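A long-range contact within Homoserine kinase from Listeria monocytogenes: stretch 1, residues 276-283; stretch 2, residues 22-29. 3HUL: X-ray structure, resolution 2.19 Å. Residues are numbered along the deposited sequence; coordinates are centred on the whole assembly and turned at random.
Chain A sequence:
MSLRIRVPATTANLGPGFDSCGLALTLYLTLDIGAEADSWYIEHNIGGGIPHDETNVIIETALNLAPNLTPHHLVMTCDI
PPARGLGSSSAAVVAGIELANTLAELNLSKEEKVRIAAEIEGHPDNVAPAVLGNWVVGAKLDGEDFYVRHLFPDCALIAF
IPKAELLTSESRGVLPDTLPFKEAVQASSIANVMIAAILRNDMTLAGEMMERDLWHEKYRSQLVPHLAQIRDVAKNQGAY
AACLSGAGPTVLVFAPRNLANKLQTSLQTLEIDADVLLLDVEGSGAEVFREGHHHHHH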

ATOM      1  N   VAL A 276     -17.071  16.397 -24.866  1.00 38.37           N
ATOM      2  CA  VAL A 276     -16.474  15.186 -24.343  1.00 37.06           C
ATOM      3  C   VAL A 276     -14.973  15.394 -24.256  1.00 36.89           C
ATOM      4  O   VAL A 276     -14.294  15.508 -25.288  1.00 36.84           O
ATOM      5  CB  VAL A 276     -16.785  13.995 -25.209  1.00 37.07           C
ATOM      6  CG1 VAL A 276     -16.227  12.736 -24.555  1.00 35.99           C
ATOM      7  CG2 VAL A 276     -18.326  13.880 -25.400  1.00 35.94           C
ATOM      8  N   LEU A 277     -14.468  15.464 -23.025  1.00 35.51           N
ATOM      9  CA  LEU A 277     -13.076  15.824 -22.775  1.00 35.63           C
ATOM     10  C   LEU A 277     -12.320  14.687 -22.112  1.00 34.12           C
ATOM     11  O   LEU A 277     -12.888  13.926 -21.355  1.00 33.60           O
ATOM     12  CB  LEU A 277     -12.992  17.082 -21.907  1.00 35.76           C
ATOM     13  CG  LEU A 277     -12.735  18.419 -22.613  1.00 40.24           C
ATOM     14  CD1 LEU A 277     -13.827  18.792 -23.627  1.00 40.82           C
ATOM     15  CD2 LEU A 277     -12.578  19.545 -21.569  1.00 42.25           C
ATOM     16  N   LEU A 278     -11.039  14.578 -22.416  1.00 33.18           N
ATOM     17  CA  LEU A 278     -10.196  13.561 -21.808  1.00 32.89           C
ATOM     18  C   LEU A 278      -9.389  14.197 -20.680  1.00 31.98           C
ATOM     19  O   LEU A 278      -8.672  15.186 -20.868  1.00 31.81           O
ATOM     20  CB  LEU A 278      -9.294  12.896 -22.858  1.00 33.05           C
ATOM     21  CG  LEU A 278      -8.418  11.676 -22.541  1.00 36.40           C
ATOM     22  CD1 LEU A 278      -9.119  10.631 -21.702  1.00 38.05           C
ATOM     23  CD2 LEU A 278      -7.949  11.040 -23.848  1.00 38.24           C
ATOM     24  N   LEU A 279      -9.552  13.651 -19.483  1.00 30.93           N
ATOM     25  CA  LEU A 279      -8.818  14.168 -18.325  1.00 29.65           C
ATOM     26  C   LEU A 279      -7.971  13.073 -17.717  1.00 28.44           C
ATOM     27  O   LEU A 279      -8.328  11.920 -17.802  1.00 27.78           O
ATOM     28  CB  LEU A 279      -9.802  14.689 -17.285  1.00 29.85           C
ATOM     29  CG  LEU A 279     -11.006  15.494 -17.769  1.00 30.73           C
ATOM     30  CD1 LEU A 279     -11.928  15.731 -16.607  1.00 33.48           C
ATOM     31  CD2 LEU A 279     -10.604  16.831 -18.418  1.00 32.02           C
ATOM     32  N   ASP A 280      -6.860  13.453 -17.088  1.00 27.54           N
ATOM     33  CA  ASP A 280      -6.094  12.540 -16.287  1.00 27.01           C
ATOM     34  C   ASP A 280      -6.196  12.899 -14.799  1.00 26.34           C
ATOM     35  O   ASP A 280      -6.614  14.010 -14.444  1.00 25.97           O
ATOM     36  CB  ASP A 280      -4.630  12.529 -16.744  1.00 27.97           C
ATOM     37  CG  ASP A 280      -4.441  11.844 -18.107  1.00 31.66           C
ATOM     38  OD1 ASP A 280      -4.809  10.665 -18.268  1.00 35.64           O
ATOM     39  OD2 ASP A 280      -3.917  12.490 -19.020  1.00 35.95           O
ATOM     40  N   VAL A 281      -5.796  11.955 -13.941  1.00 25.38           N
ATOM     41  CA  VAL A 281      -5.547  12.228 -12.520  1.00 24.51           C
ATOM     42  C   VAL A 281      -4.379  13.194 -12.440  1.00 24.33           C
ATOM     43  O   VAL A 281      -3.358  12.975 -13.076  1.00 24.42           O
ATOM     44  CB  VAL A 281      -5.245  10.922 -11.719  1.00 24.17           C
ATOM     45  CG1 VAL A 281      -4.809  11.215 -10.290  1.00 23.36           C
ATOM     46  CG2 VAL A 281      -6.484   9.951 -11.734  1.00 23.96           C
ATOM     47  N   GLU A 282      -4.540  14.281 -11.689  1.00 23.95           N
ATOM     48  CA  GLU A 282      -3.444  15.224 -11.472  1.00 24.18           C
ATOM     49  C   GLU A 282      -2.797  14.938 -10.102  1.00 23.95           C
ATOM     50  O   GLU A 282      -3.443  15.044  -9.052  1.00 23.01           O
ATOM     51  CB  GLU A 282      -3.940  16.688 -11.613  1.00 24.67           C
ATOM     52  CG  GLU A 282      -2.947  17.777 -11.174  1.00 26.76           C
ATOM     53  CD  GLU A 282      -1.594  17.673 -11.879  1.00 30.64           C
ATOM     54  OE1 GLU A 282      -1.527  17.916 -13.104  1.00 33.70           O
ATOM     55  OE2 GLU A 282      -0.588  17.358 -11.206  1.00 32.96           O
ATOM     56  N   GLY A 283      -1.528  14.557 -10.140  1.00 24.77           N
ATOM     57  CA  GLY A 283      -0.783  14.155  -8.965  1.00 26.20           C
ATOM     58  C   GLY A 283      -0.357  15.289  -8.059  1.00 27.81           C
ATOM     59  O   GLY A 283      -0.160  15.069  -6.869  1.00 27.38           O
TER
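Stretch 2 22-29: GLALTLYL

Stretch 2 reaches stretch 1 as an extended chain that turns a corner at Thr26, so that the strand through Gly22–Leu25 and the strand through Leu27–Leu29 belong to different sheets or faces. The N-to-C direction of Gly22–Leu25 makes an angle of 111° with that of Val276–Asp280, and the two axes approach to 7.4 Å. The strands cross steeply, and a single bridge pairs the backbones, between Val281 and Leu25, whose CA atoms lie 4.8 Å apart.

Two backbone hydrogen bonds frame this bridge. Glu282 N donates to Ala24 O at 3.0 Å and is nearly linear, with an angle of 173° at the hydrogen. Thr26 N donates to Asp280 O, also at 3.0 Å, but the angle of 136° makes this bond more bent. Asp280 O additionally receives a CA-H...O contact from Leu25 CA at 3.4 Å, so the same carbonyl is approached by two successive residues of stretch 2.

At the corner, Thr26 adds a side-chain bond to its backbone one. With chi1 in the p well, its hydroxyl accepts a hydrogen bond from the backbone, Asp280 N to Thr26 OG1, at 2.8 Å and 169°. Asp280 thus has both its amide and its carbonyl engaged by Thr26, the first through the side chain and the second through the main chain. A water extends the link two residues back along stretch 1: it lies 2.9 Å from Thr26 OG1, in a hydrogen bond, and donates to Leu278 O, again at 2.9 Å. Within stretch 2, Leu27 N makes a weak hydrogen bond of 2.9 Å to Leu25 O.

The remaining hydrogen bond between the stretches joins two side chains. Glu282 points its CA-to-CB bond toward stretch 2, and its carboxylate accepts a short hydrogen bond from the phenol, Tyr28 OH to Glu282 OE1, at 2.6 Å. OE1 lies at the edge of the tyrosine ring, near its plane, as expected for an acceptor of the hydroxyl; OE2 is hydrogen-bonded elsewhere in the structure.

Leucine and valine side chains pack beside these polar links. The buried Leu279 packs against residues before and after the corner, with CD1 3.8 Å from Leu25 CD1 and CD2 3.8 Å from Leu27 CG. Further along stretch 1, Val281 CG1 meets Leu23 CD1 at 3.8 Å; earlier in it, Leu277 CD2 lies 4.5 Å from Leu27 CD2.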

ATOM      1  N   GLY A  22     -12.328  12.534  -2.929  1.00 22.18           N
ATOM      2  CA  GLY A  22     -12.218  13.399  -4.080  1.00 21.60           C
ATOM      3  C   GLY A  22     -10.876  13.240  -4.738  1.00 21.59           C
ATOM      4  O   GLY A  22      -9.936  12.700  -4.139  1.00 21.33           O
ATOM      5  N   LEU A  23     -10.770  13.777  -5.946  1.00 21.15           N
ATOM      6  CA  LEU A  23      -9.707  13.410  -6.873  1.00 22.71           C
ATOM      7  C   LEU A  23      -9.396  14.623  -7.735  1.00 22.11           C
ATOM      8  O   LEU A  23     -10.323  15.220  -8.301  1.00 22.75           O
ATOM      9  CB  LEU A  23     -10.170  12.203  -7.733  1.00 22.66           C
ATOM     10  CG  LEU A  23      -9.284  11.566  -8.822  1.00 25.72           C
ATOM     11  CD1 LEU A  23      -8.013  10.950  -8.219  1.00 26.07           C
ATOM     12  CD2 LEU A  23     -10.057  10.481  -9.535  1.00 25.43           C
ATOM     13  N   ALA A  24      -8.117  15.000  -7.799  1.00 21.70           N
ATOM     14  CA  ALA A  24      -7.671  16.139  -8.598  1.00 22.18           C
ATOM     15  C   ALA A  24      -7.562  15.719 -10.050  1.00 22.66           C
ATOM     16  O   ALA A  24      -7.199  14.585 -10.334  1.00 22.89           O
ATOM     17  CB  ALA A  24      -6.313  16.714  -8.083  1.00 20.80           C
ATOM     18  N   LEU A  25      -7.865  16.647 -10.952  1.00 23.16           N
ATOM     19  CA  LEU A  25      -7.943  16.379 -12.397  1.00 24.01           C
ATOM     20  C   LEU A  25      -7.146  17.402 -13.221  1.00 24.63           C
ATOM     21  O   LEU A  25      -6.871  18.499 -12.741  1.00 24.46           O
ATOM     22  CB  LEU A  25      -9.407  16.393 -12.851  1.00 23.86           C
ATOM     23  CG  LEU A  25     -10.340  15.374 -12.207  1.00 23.75           C
ATOM     24  CD1 LEU A  25     -11.738  15.568 -12.784  1.00 25.18           C
ATOM     25  CD2 LEU A  25      -9.816  13.971 -12.495  1.00 22.58           C
ATOM     26  N   THR A  26      -6.780  17.032 -14.452  1.00 25.50           N
ATOM     27  CA  THR A  26      -5.930  17.872 -15.302  1.00 26.14           C
ATOM     28  C   THR A  26      -6.717  18.999 -16.008  1.00 27.34           C
ATOM     29  O   THR A  26      -6.750  19.064 -17.232  1.00 28.50           O
ATOM     30  CB  THR A  26      -5.151  17.010 -16.347  1.00 26.17           C
ATOM     31  OG1 THR A  26      -6.064  16.139 -16.998  1.00 24.23           O
ATOM     32  CG2 THR A  26      -4.039  16.145 -15.670  1.00 24.88           C
ATOM     33  N   LEU A  27      -7.396  19.843 -15.229  1.00 28.09           N
ATOM     34  CA  LEU A  27      -7.908  21.125 -15.722  1.00 28.80           C
ATOM     35  C   LEU A  27      -7.472  22.111 -14.663  1.00 28.41           C
ATOM     36  O   LEU A  27      -7.352  21.725 -13.495  1.00 28.01           O
ATOM     37  CB  LEU A  27      -9.426  21.130 -15.862  1.00 28.64           C
ATOM     38  CG  LEU A  27     -10.074  20.314 -16.977  1.00 31.34           C
ATOM     39  CD1 LEU A  27     -11.595  20.318 -16.757  1.00 29.77           C
ATOM     40  CD2 LEU A  27      -9.709  20.825 -18.412  1.00 30.76           C
ATOM     41  N   TYR A  28      -7.199  23.346 -15.065  1.00 28.30           N
ATOM     42  CA  TYR A  28      -6.504  24.297 -14.186  1.00 29.63           C
ATOM     43  C   TYR A  28      -7.092  25.683 -14.116  1.00 29.92           C
ATOM     44  O   TYR A  28      -7.646  26.188 -15.084  1.00 30.49           O
ATOM     45  CB  TYR A  28      -5.013  24.401 -14.526  1.00 28.98           C
ATOM     46  CG  TYR A  28      -4.356  23.052 -14.641  1.00 30.14           C
ATOM     47  CD1 TYR A  28      -3.999  22.329 -13.496  1.00 29.78           C
ATOM     48  CD2 TYR A  28      -4.134  22.478 -15.889  1.00 29.28           C
ATOM     49  CE1 TYR A  28      -3.418  21.096 -13.595  1.00 29.07           C
ATOM     50  CE2 TYR A  28      -3.558  21.240 -16.003  1.00 29.44           C
ATOM     51  CZ  TYR A  28      -3.200  20.553 -14.846  1.00 30.69           C
ATOM     52  OH  TYR A  28      -2.627  19.318 -14.945  1.00 29.80           O
ATOM     53  N   LEU A  29      -6.981  26.250 -12.926  1.00 30.98           N
ATOM     54  CA  LEU A  29      -7.166  27.651 -12.676  1.00 32.28           C
ATOM     55  C   LEU A  29      -5.754  28.144 -12.515  1.00 33.01           C
ATOM     56  O   LEU A  29      -5.011  27.648 -11.649  1.00 32.95           O
ATOM     57  CB  LEU A  29      -8.013  27.867 -11.415  1.00 31.96           C
ATOM     58  CG  LEU A  29      -8.221  29.241 -10.740  1.00 34.60           C
ATOM     59  CD1 LEU A  29      -7.834  30.414 -11.591  1.00 35.20           C
ATOM     60  CD2 LEU A  29      -9.652  29.402 -10.251  1.00 34.49           C
TER
HETATM   61  O   HOH W   1      -6.465  16.697 -19.776  1.00 40.96           O